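Local coordinates for protein LpxE (Aquifex aeolicus, PDB 6EBU) that probably removes the 1-phosphate of lipid A, as a membrane-bound phosphatase of the PAP2 superfamily, at residues A[85-90]-A[148-153]; A[17-22]-A[89-94]. The protein carries 1 engineered substitution. All blocks are in the same frame, centred on the assembly; numbering follows the deposited sequence.

Contact 1 joins 85-90 to 148-153 beside a bound sulfate. Contact 2 joins 17-22 to 89-94 at the surface. Their centres lie about 8 Å apart, on the same side of the chain's centre. Both use helix 87-90 and share Ile89 and Leu90. Packing is direct: Pro87 CB is 3.4 Å from Phe19 CZ, and His149 O is 3.4 Å from Phe19 CD1. Phe19 therefore packs against both segments of contact 1. The sulfate touches Arg86 and His149 and probably marks the phosphate pocket, as in PAP2 relatives. Contact 2 has no direct bond to it and packs the loop after helix 87-90 against helix 13-24.

Contact 1 (A[85-90]-A[148-153]); sequences PRPAIL and VHFPLD. With SO4 (sulfate ion), chain B.
Arg86 and His149 come together at the sulfate, and Pro87 meets Phe150 beside them. The polar part centres on the Arg86 guanidinium. NH1 gives a hydrogen bond to Val148 O at 2.7 Å, from above the carbonyl plane and bent to 137°. The chain is extended from CG to NE (chi3 -178°), and its CG and CD also pass close to that oxygen. NH2 donates to sulfate O2 at 2.6 Å. His149 NE2 donates to O1 of the same ion at 2.8 Å. The two side chains cross obliquely, with their planes 55° apart, and NH1 lies over one face of the imidazole, toward its rim. At the ring edge, His149 ND1 makes a weak bond to Asp153 OD2. That oxygen also takes Phe150 N at 2.8 Å and bonds to Ser104 OG, so three partners converge on it, the imidazole only weakly.

The apolar part is a CH-pi contact. Pro87 CG sits over the centre of the Phe150 ring, 3.6 Å from the centroid. Leu90 CD2 adds a contact to Phe150 CZ at 3.8 Å, its side chain crossing at about a right angle. Pro85 O lies in the plane of the ring, 3.2 Å from CE2.

Arg86-Pro87 and His149 with Asp153 match the first and third PAP2 sequence motifs; in relatives the third-motif histidine is the nucleophile. Lys79, Gly108 and Arg143 complete the sulfate site. Arg86 holds the N-cap position of helix 87-90, and its backbone O accepts from Ile89 N and Leu90 N, while Phe150 stands just before helix 151-170. Helix 126-145 reaches Val148 and His149 through Arg143, and helix 13-24 meets Phe150 through Asn15.

Contact 2 (A[17-22]-A[89-94]); sequences ELFRLI and ILLEDV
Arg20 reaches out from helix 13-24 to the backbone of Glu92 and Asp93, and meets the Leu91 side chain tip to tip. From CB, CG lies beside the backbone N, anti to the carbonyl carbon, and the chain bends at chi2 (-62°), which places CD. The chain meets the other segment from NE onward. NE is 3.9 Å from Leu91 CD1, which lies over one face of the guanidinium. CZ is 3.4 Å from Glu92 O. NH2 donates to Glu92 O at 2.8 Å, in the carbonyl plane and on a lone pair, and also rests against Leu91 CB. NH1 shares the same oxygen at 3.1 Å, approaching nearly along the C=O axis. A weak bond runs from NH1 to Asp93 O at 3.3 Å. Both carbonyl oxygens lie at the edge of the guanidinium. An alanine in place of Arg20 removes NH1 and NH2, and would probably leave Glu92 O without its two side-chain donors here and the loop freer to shift.

Next to this, Phe19 makes the apolar half. Its CD2 is 3.7 Å from Leu91 CD1, and its CE2 is 4.0 Å from Val94 CG2.

Asp93 OD2 is 6.5 Å from Arg20 NH1. The positive charge is probably met here by the carbonyl dipoles of Glu92 and Asp93; the Asp93 carboxylate is not in contact with it.

Contact 1 (A[85-90]-A[148-153])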
ATOM      1  N   PRO A  85      -9.447  -6.406  12.508  1.00 51.48           N
ATOM      2  CA  PRO A  85      -8.214  -6.884  13.136  1.00 52.44           C
ATOM      3  C   PRO A  85      -7.183  -7.290  12.097  1.00 39.62           C
ATOM      4  O   PRO A  85      -7.508  -7.817  11.031  1.00 43.25           O
ATOM      5  CB  PRO A  85      -8.684  -8.095  13.952  1.00 48.42           C
ATOM      6  CG  PRO A  85      -9.870  -8.601  13.185  1.00 42.67           C
ATOM      7  CD  PRO A  85     -10.552  -7.370  12.649  1.00 45.80           C
ATOM      8  N   ARG A  86      -5.924  -7.026  12.421  1.00 41.39           N
ATOM      9  CA  ARG A  86      -4.818  -7.440  11.577  1.00 47.92           C
ATOM     10  C   ARG A  86      -4.538  -8.924  11.794  1.00 47.39           C
ATOM     11  O   ARG A  86      -5.095  -9.544  12.702  1.00 46.24           O
ATOM     12  CB  ARG A  86      -3.601  -6.565  11.874  1.00 39.08           C
ATOM     13  CG  ARG A  86      -3.763  -5.122  11.407  1.00 40.34           C
ATOM     14  CD  ARG A  86      -2.574  -4.269  11.798  1.00 42.03           C
ATOM     15  NE  ARG A  86      -2.732  -2.874  11.398  1.00 44.22           N
ATOM     16  CZ  ARG A  86      -2.209  -2.333  10.301  1.00 43.00           C
ATOM     17  NH1 ARG A  86      -1.477  -3.062   9.468  1.00 39.81           N
ATOM     18  NH2 ARG A  86      -2.416  -1.051  10.040  1.00 44.33           N
ATOM     19  N   PRO A  87      -3.693  -9.534  10.952  1.00 48.59           N
ATOM     20  CA  PRO A  87      -3.425 -10.976  11.101  1.00 39.34           C
ATOM     21  C   PRO A  87      -2.933 -11.401  12.475  1.00 37.82           C
ATOM     22  O   PRO A  87      -3.240 -12.520  12.903  1.00 49.70           O
ATOM     23  CB  PRO A  87      -2.364 -11.233  10.023  1.00 43.61           C
ATOM     24  CG  PRO A  87      -2.699 -10.252   8.959  1.00 41.21           C
ATOM     25  CD  PRO A  87      -3.154  -9.013   9.681  1.00 40.42           C
ATOM     26  N   ALA A  88      -2.176 -10.558  13.180  1.00 45.31           N
ATOM     27  CA  ALA A  88      -1.673 -10.952  14.491  1.00 44.50           C
ATOM     28  C   ALA A  88      -2.788 -11.123  15.515  1.00 52.22           C
ATOM     29  O   ALA A  88      -2.589 -11.812  16.520  1.00 49.99           O
ATOM     30  CB  ALA A  88      -0.655  -9.933  15.002  1.00 44.62           C
ATOM     31  N   ILE A  89      -3.946 -10.512  15.286  1.00 54.86           N
ATOM     32  CA  ILE A  89      -5.086 -10.663  16.185  1.00 53.17           C
ATOM     33  C   ILE A  89      -5.982 -11.816  15.753  1.00 52.61           C
ATOM     34  O   ILE A  89      -6.366 -12.659  16.567  1.00 54.50           O
ATOM     35  CB  ILE A  89      -5.877  -9.337  16.261  1.00 50.05           C
ATOM     36  CG1 ILE A  89      -5.003  -8.216  16.828  1.00 48.99           C
ATOM     37  CG2 ILE A  89      -7.138  -9.513  17.093  1.00 58.25           C
ATOM     38  CD1 ILE A  89      -4.561  -8.441  18.255  1.00 48.81           C
ATOM     39  N   LEU A  90      -6.317 -11.880  14.463  1.00 44.32           N
ATOM     40  CA  LEU A  90      -7.277 -12.875  13.996  1.00 44.03           C
ATOM     41  C   LEU A  90      -6.664 -14.267  13.932  1.00 52.64           C
ATOM     42  O   LEU A  90      -7.331 -15.259  14.251  1.00 57.00           O
ATOM     43  CB  LEU A  90      -7.822 -12.470  12.626  1.00 45.71           C
ATOM     44  CG  LEU A  90      -9.095 -13.185  12.169  1.00 59.35           C
ATOM     45  CD1 LEU A  90     -10.314 -12.633  12.895  1.00 57.21           C
ATOM     46  CD2 LEU A  90      -9.265 -13.070  10.661  1.00 49.01           C
ATOM     47  N   VAL A 148       1.195  -7.833   8.812  1.00 42.21           N
ATOM     48  CA  VAL A 148       0.346  -6.763   9.327  1.00 40.14           C
ATOM     49  C   VAL A 148      -0.895  -6.531   8.478  1.00 35.19           C
ATOM     50  O   VAL A 148      -1.753  -5.723   8.870  1.00 43.14           O
ATOM     51  CB  VAL A 148       1.135  -5.443   9.465  1.00 41.30           C
ATOM     52  CG1 VAL A 148       2.334  -5.639  10.381  1.00 37.44           C
ATOM     53  CG2 VAL A 148       1.572  -4.931   8.098  1.00 35.73           C
ATOM     54  N   HIS A 149      -1.026  -7.202   7.338  1.00 38.88           N
ATOM     55  CA  HIS A 149      -2.188  -7.025   6.482  1.00 33.77           C
ATOM     56  C   HIS A 149      -2.573  -8.359   5.859  1.00 40.66           C
ATOM     57  O   HIS A 149      -1.756  -9.277   5.745  1.00 40.38           O
ATOM     58  CB  HIS A 149      -1.934  -5.987   5.377  1.00 34.90           C
ATOM     59  CG  HIS A 149      -2.107  -4.568   5.826  1.00 48.92           C
ATOM     60  ND1 HIS A 149      -3.323  -4.053   6.223  1.00 49.44           N
ATOM     61  CD2 HIS A 149      -1.217  -3.552   5.931  1.00 43.98           C
ATOM     62  CE1 HIS A 149      -3.174  -2.785   6.557  1.00 40.94           C
ATOM     63  NE2 HIS A 149      -1.906  -2.456   6.392  1.00 44.99           N
ATOM     64  N   PHE A 150      -3.844  -8.452   5.470  1.00 37.87           N
ATOM     65  CA  PHE A 150      -4.403  -9.541   4.689  1.00 39.60           C
ATOM     66  C   PHE A 150      -4.387  -9.184   3.211  1.00 43.08           C
ATOM     67  O   PHE A 150      -4.351  -8.005   2.848  1.00 39.42           O
ATOM     68  CB  PHE A 150      -5.838  -9.826   5.127  1.00 38.65           C
ATOM     69  CG  PHE A 150      -5.964 -10.328   6.534  1.00 44.17           C
ATOM     70  CD1 PHE A 150      -5.706 -11.653   6.837  1.00 43.48           C
ATOM     71  CD2 PHE A 150      -6.364  -9.477   7.552  1.00 46.09           C
ATOM     72  CE1 PHE A 150      -5.835 -12.121   8.135  1.00 48.10           C
ATOM     73  CE2 PHE A 150      -6.494  -9.939   8.849  1.00 40.78           C
ATOM     74  CZ  PHE A 150      -6.231 -11.262   9.139  1.00 39.18           C
ATOM     75  N   PRO A 151      -4.406 -10.188   2.331  1.00 42.17           N
ATOM     76  CA  PRO A 151      -4.506  -9.899   0.890  1.00 39.82           C
ATOM     77  C   PRO A 151      -5.702  -9.040   0.515  1.00 40.41           C
ATOM     78  O   PRO A 151      -5.624  -8.284  -0.462  1.00 43.43           O
ATOM     79  CB  PRO A 151      -4.599 -11.299   0.270  1.00 41.58           C
ATOM     80  CG  PRO A 151      -3.835 -12.159   1.216  1.00 36.03           C
ATOM     81  CD  PRO A 151      -4.112 -11.609   2.590  1.00 44.66           C
ATOM     82  N   LEU A 152      -6.809  -9.136   1.253  1.00 45.95           N
ATOM     83  CA  LEU A 152      -7.951  -8.269   0.983  1.00 45.78           C
ATOM     84  C   LEU A 152      -7.593  -6.803   1.197  1.00 40.58           C
ATOM     85  O   LEU A 152      -8.018  -5.932   0.428  1.00 38.60           O
ATOM     86  CB  LEU A 152      -9.131  -8.665   1.871  1.00 50.22           C
ATOM     87  CG  LEU A 152     -10.317  -7.698   1.896  1.00 51.53           C
ATOM     88  CD1 LEU A 152     -10.977  -7.623   0.526  1.00 41.20           C
ATOM     89  CD2 LEU A 152     -11.325  -8.093   2.964  1.00 42.97           C
ATOM     90  N   ASP A 153      -6.802  -6.514   2.234  1.00 42.67           N
ATOM     91  CA  ASP A 153      -6.441  -5.131   2.537  1.00 43.82           C
ATOM     92  C   ASP A 153      -5.557  -4.534   1.450  1.00 43.40           C
ATOM     93  O   ASP A 153      -5.726  -3.366   1.080  1.00 36.98           O
ATOM     94  CB  ASP A 153      -5.732  -5.055   3.888  1.00 46.09           C
ATOM     95  CG  ASP A 153      -6.449  -5.829   4.969  1.00 42.52           C
ATOM     96  OD1 ASP A 153      -7.697  -5.883   4.938  1.00 47.05           O
ATOM     97  OD2 ASP A 153      -5.762  -6.381   5.856  1.00 36.94           O
TER
HETATM   98  S   SO4 B 201      -1.235   0.669   7.008  1.00 53.74           S
HETATM   99  O1  SO4 B 201      -0.426  -0.149   6.106  1.00 53.58           O
HETATM  100  O2  SO4 B 201      -0.919   0.332   8.391  1.00 53.46           O
HETATM  101  O3  SO4 B 201      -2.647   0.401   6.748  1.00 52.52           O
HETATM  102  O4  SO4 B 201      -0.953   2.082   6.773  1.00 51.47           O

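Contact 2 (A[17-22]-A[89-94])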
ATOM      1  N   GLU A  17      -5.897 -18.354   3.197  1.00 50.33           N
ATOM      2  CA  GLU A  17      -4.953 -19.232   2.511  1.00 55.06           C
ATOM      3  C   GLU A  17      -3.902 -18.425   1.760  1.00 51.46           C
ATOM      4  O   GLU A  17      -2.721 -18.792   1.748  1.00 52.64           O
ATOM      5  CB  GLU A  17      -5.699 -20.167   1.559  1.00 53.12           C
ATOM      6  N   LEU A  18      -4.311 -17.322   1.126  1.00 59.79           N
ATOM      7  CA  LEU A  18      -3.349 -16.455   0.456  1.00 50.18           C
ATOM      8  C   LEU A  18      -2.370 -15.848   1.451  1.00 54.55           C
ATOM      9  O   LEU A  18      -1.168 -15.758   1.175  1.00 47.63           O
ATOM     10  CB  LEU A  18      -4.074 -15.352  -0.314  1.00 64.00           C
ATOM     11  CG  LEU A  18      -4.679 -15.683  -1.679  1.00 67.61           C
ATOM     12  CD1 LEU A  18      -4.733 -14.430  -2.540  1.00 58.65           C
ATOM     13  CD2 LEU A  18      -3.893 -16.781  -2.373  1.00 73.60           C
ATOM     14  N   PHE A  19      -2.865 -15.420   2.615  1.00 44.45           N
ATOM     15  CA  PHE A  19      -1.972 -14.847   3.616  1.00 41.36           C
ATOM     16  C   PHE A  19      -0.937 -15.865   4.077  1.00 47.14           C
ATOM     17  O   PHE A  19       0.244 -15.531   4.231  1.00 47.90           O
ATOM     18  CB  PHE A  19      -2.768 -14.325   4.813  1.00 39.78           C
ATOM     19  CG  PHE A  19      -1.898 -13.879   5.954  1.00 39.84           C
ATOM     20  CD1 PHE A  19      -1.313 -12.622   5.946  1.00 36.87           C
ATOM     21  CD2 PHE A  19      -1.636 -14.727   7.019  1.00 42.56           C
ATOM     22  CE1 PHE A  19      -0.499 -12.213   6.984  1.00 37.06           C
ATOM     23  CE2 PHE A  19      -0.820 -14.324   8.062  1.00 42.65           C
ATOM     24  CZ  PHE A  19      -0.251 -13.066   8.043  1.00 44.02           C
ATOM     25  N   ARG A  20      -1.362 -17.108   4.310  1.00 42.92           N
ATOM     26  CA  ARG A  20      -0.438 -18.125   4.803  1.00 49.67           C
ATOM     27  C   ARG A  20       0.657 -18.420   3.786  1.00 44.07           C
ATOM     28  O   ARG A  20       1.824 -18.596   4.154  1.00 50.64           O
ATOM     29  CB  ARG A  20      -1.199 -19.403   5.156  1.00 48.25           C
ATOM     30  CG  ARG A  20      -2.120 -19.270   6.358  1.00 43.70           C
ATOM     31  CD  ARG A  20      -1.343 -18.928   7.616  1.00 48.55           C
ATOM     32  NE  ARG A  20      -2.208 -18.889   8.791  1.00 51.79           N
ATOM     33  CZ  ARG A  20      -1.788 -18.607  10.021  1.00 52.88           C
ATOM     34  NH1 ARG A  20      -0.510 -18.333  10.242  1.00 52.77           N
ATOM     35  NH2 ARG A  20      -2.649 -18.598  11.029  1.00 52.74           N
ATOM     36  N   LEU A  21       0.301 -18.473   2.500  1.00 38.63           N
ATOM     37  CA  LEU A  21       1.292 -18.767   1.470  1.00 47.77           C
ATOM     38  C   LEU A  21       2.380 -17.700   1.428  1.00 53.44           C
ATOM     39  O   LEU A  21       3.560 -18.014   1.231  1.00 54.42           O
ATOM     40  CB  LEU A  21       0.609 -18.892   0.106  1.00 44.93           C
ATOM     41  N   ILE A  22       2.005 -16.435   1.619  1.00 48.60           N
ATOM     42  CA  ILE A  22       2.985 -15.355   1.583  1.00 42.86           C
ATOM     43  C   ILE A  22       3.698 -15.225   2.922  1.00 45.04           C
ATOM     44  O   ILE A  22       4.925 -15.077   2.973  1.00 42.83           O
ATOM     45  CB  ILE A  22       2.299 -14.037   1.178  1.00 43.07           C
ATOM     46  CG1 ILE A  22       1.810 -14.115  -0.269  1.00 39.21           C
ATOM     47  CG2 ILE A  22       3.246 -12.860   1.378  1.00 33.13           C
ATOM     48  CD1 ILE A  22       0.964 -12.939  -0.689  1.00 47.69           C
ATOM     49  N   ILE A  89      -3.946 -10.512  15.286  1.00 54.86           N
ATOM     50  CA  ILE A  89      -5.086 -10.663  16.185  1.00 53.17           C
ATOM     51  C   ILE A  89      -5.982 -11.816  15.753  1.00 52.61           C
ATOM     52  O   ILE A  89      -6.366 -12.659  16.567  1.00 54.50           O
ATOM     53  CB  ILE A  89      -5.877  -9.337  16.261  1.00 50.05           C
ATOM     54  CG1 ILE A  89      -5.003  -8.216  16.828  1.00 48.99           C
ATOM     55  CG2 ILE A  89      -7.138  -9.513  17.093  1.00 58.25           C
ATOM     56  CD1 ILE A  89      -4.561  -8.441  18.255  1.00 48.81           C
ATOM     57  N   LEU A  90      -6.317 -11.880  14.463  1.00 44.32           N
ATOM     58  CA  LEU A  90      -7.277 -12.875  13.996  1.00 44.03           C
ATOM     59  C   LEU A  90      -6.664 -14.267  13.932  1.00 52.64           C
ATOM     60  O   LEU A  90      -7.331 -15.259  14.251  1.00 57.00           O
ATOM     61  CB  LEU A  90      -7.822 -12.470  12.626  1.00 45.71           C
ATOM     62  CG  LEU A  90      -9.095 -13.185  12.169  1.00 59.35           C
ATOM     63  CD1 LEU A  90     -10.314 -12.633  12.895  1.00 57.21           C
ATOM     64  CD2 LEU A  90      -9.265 -13.070  10.661  1.00 49.01           C
ATOM     65  N   LEU A  91      -5.403 -14.368  13.521  1.00 49.18           N
ATOM     66  CA  LEU A  91      -4.775 -15.650  13.245  1.00 48.22           C
ATOM     67  C   LEU A  91      -3.740 -15.995  14.307  1.00 48.30           C
ATOM     68  O   LEU A  91      -3.278 -15.138  15.065  1.00 54.09           O
ATOM     69  CB  LEU A  91      -4.112 -15.651  11.864  1.00 51.87           C
ATOM     70  CG  LEU A  91      -5.027 -15.426  10.662  1.00 48.26           C
ATOM     71  CD1 LEU A  91      -4.268 -15.683   9.370  1.00 55.46           C
ATOM     72  CD2 LEU A  91      -6.262 -16.309  10.751  1.00 48.64           C
ATOM     73  N   GLU A  92      -3.383 -17.274  14.342  1.00 55.04           N
ATOM     74  CA  GLU A  92      -2.363 -17.794  15.240  1.00 54.46           C
ATOM     75  C   GLU A  92      -1.057 -17.997  14.484  1.00 44.51           C
ATOM     76  O   GLU A  92      -1.052 -18.265  13.280  1.00 53.63           O
ATOM     77  CB  GLU A  92      -2.806 -19.121  15.865  1.00 61.35           C
ATOM     78  CG  GLU A  92      -4.281 -19.199  16.233  1.00 61.78           C
ATOM     79  CD  GLU A  92      -4.619 -18.397  17.474  1.00 56.68           C
ATOM     80  OE1 GLU A  92      -5.794 -18.005  17.624  1.00 54.38           O
ATOM     81  OE2 GLU A  92      -3.713 -18.156  18.298  1.00 61.54           O
ATOM     82  N   ASP A  93       0.054 -17.869  15.210  1.00 51.47           N
ATOM     83  CA  ASP A  93       1.394 -18.135  14.684  1.00 59.40           C
ATOM     84  C   ASP A  93       1.678 -17.289  13.441  1.00 61.30           C
ATOM     85  O   ASP A  93       2.009 -17.792  12.365  1.00 58.60           O
ATOM     86  CB  ASP A  93       1.576 -19.628  14.395  1.00 55.29           C
ATOM     87  CG  ASP A  93       1.627 -20.457  15.659  1.00 64.73           C
ATOM     88  OD1 ASP A  93       2.323 -20.043  16.610  1.00 74.35           O
ATOM     89  OD2 ASP A  93       0.969 -21.517  15.705  1.00 76.01           O
ATOM     90  N   VAL A  94       1.540 -15.982  13.615  1.00 57.38           N
ATOM     91  CA  VAL A  94       1.778 -15.026  12.543  1.00 50.72           C
ATOM     92  C   VAL A  94       3.214 -14.529  12.639  1.00 49.80           C
ATOM     93  O   VAL A  94       3.672 -14.123  13.714  1.00 49.10           O
ATOM     94  CB  VAL A  94       0.782 -13.857  12.620  1.00 50.15           C
ATOM     95  CG1 VAL A  94       1.306 -12.656  11.850  1.00 44.11           C
ATOM     96  CG2 VAL A  94      -0.576 -14.288  12.087  1.00 45.68           C
TER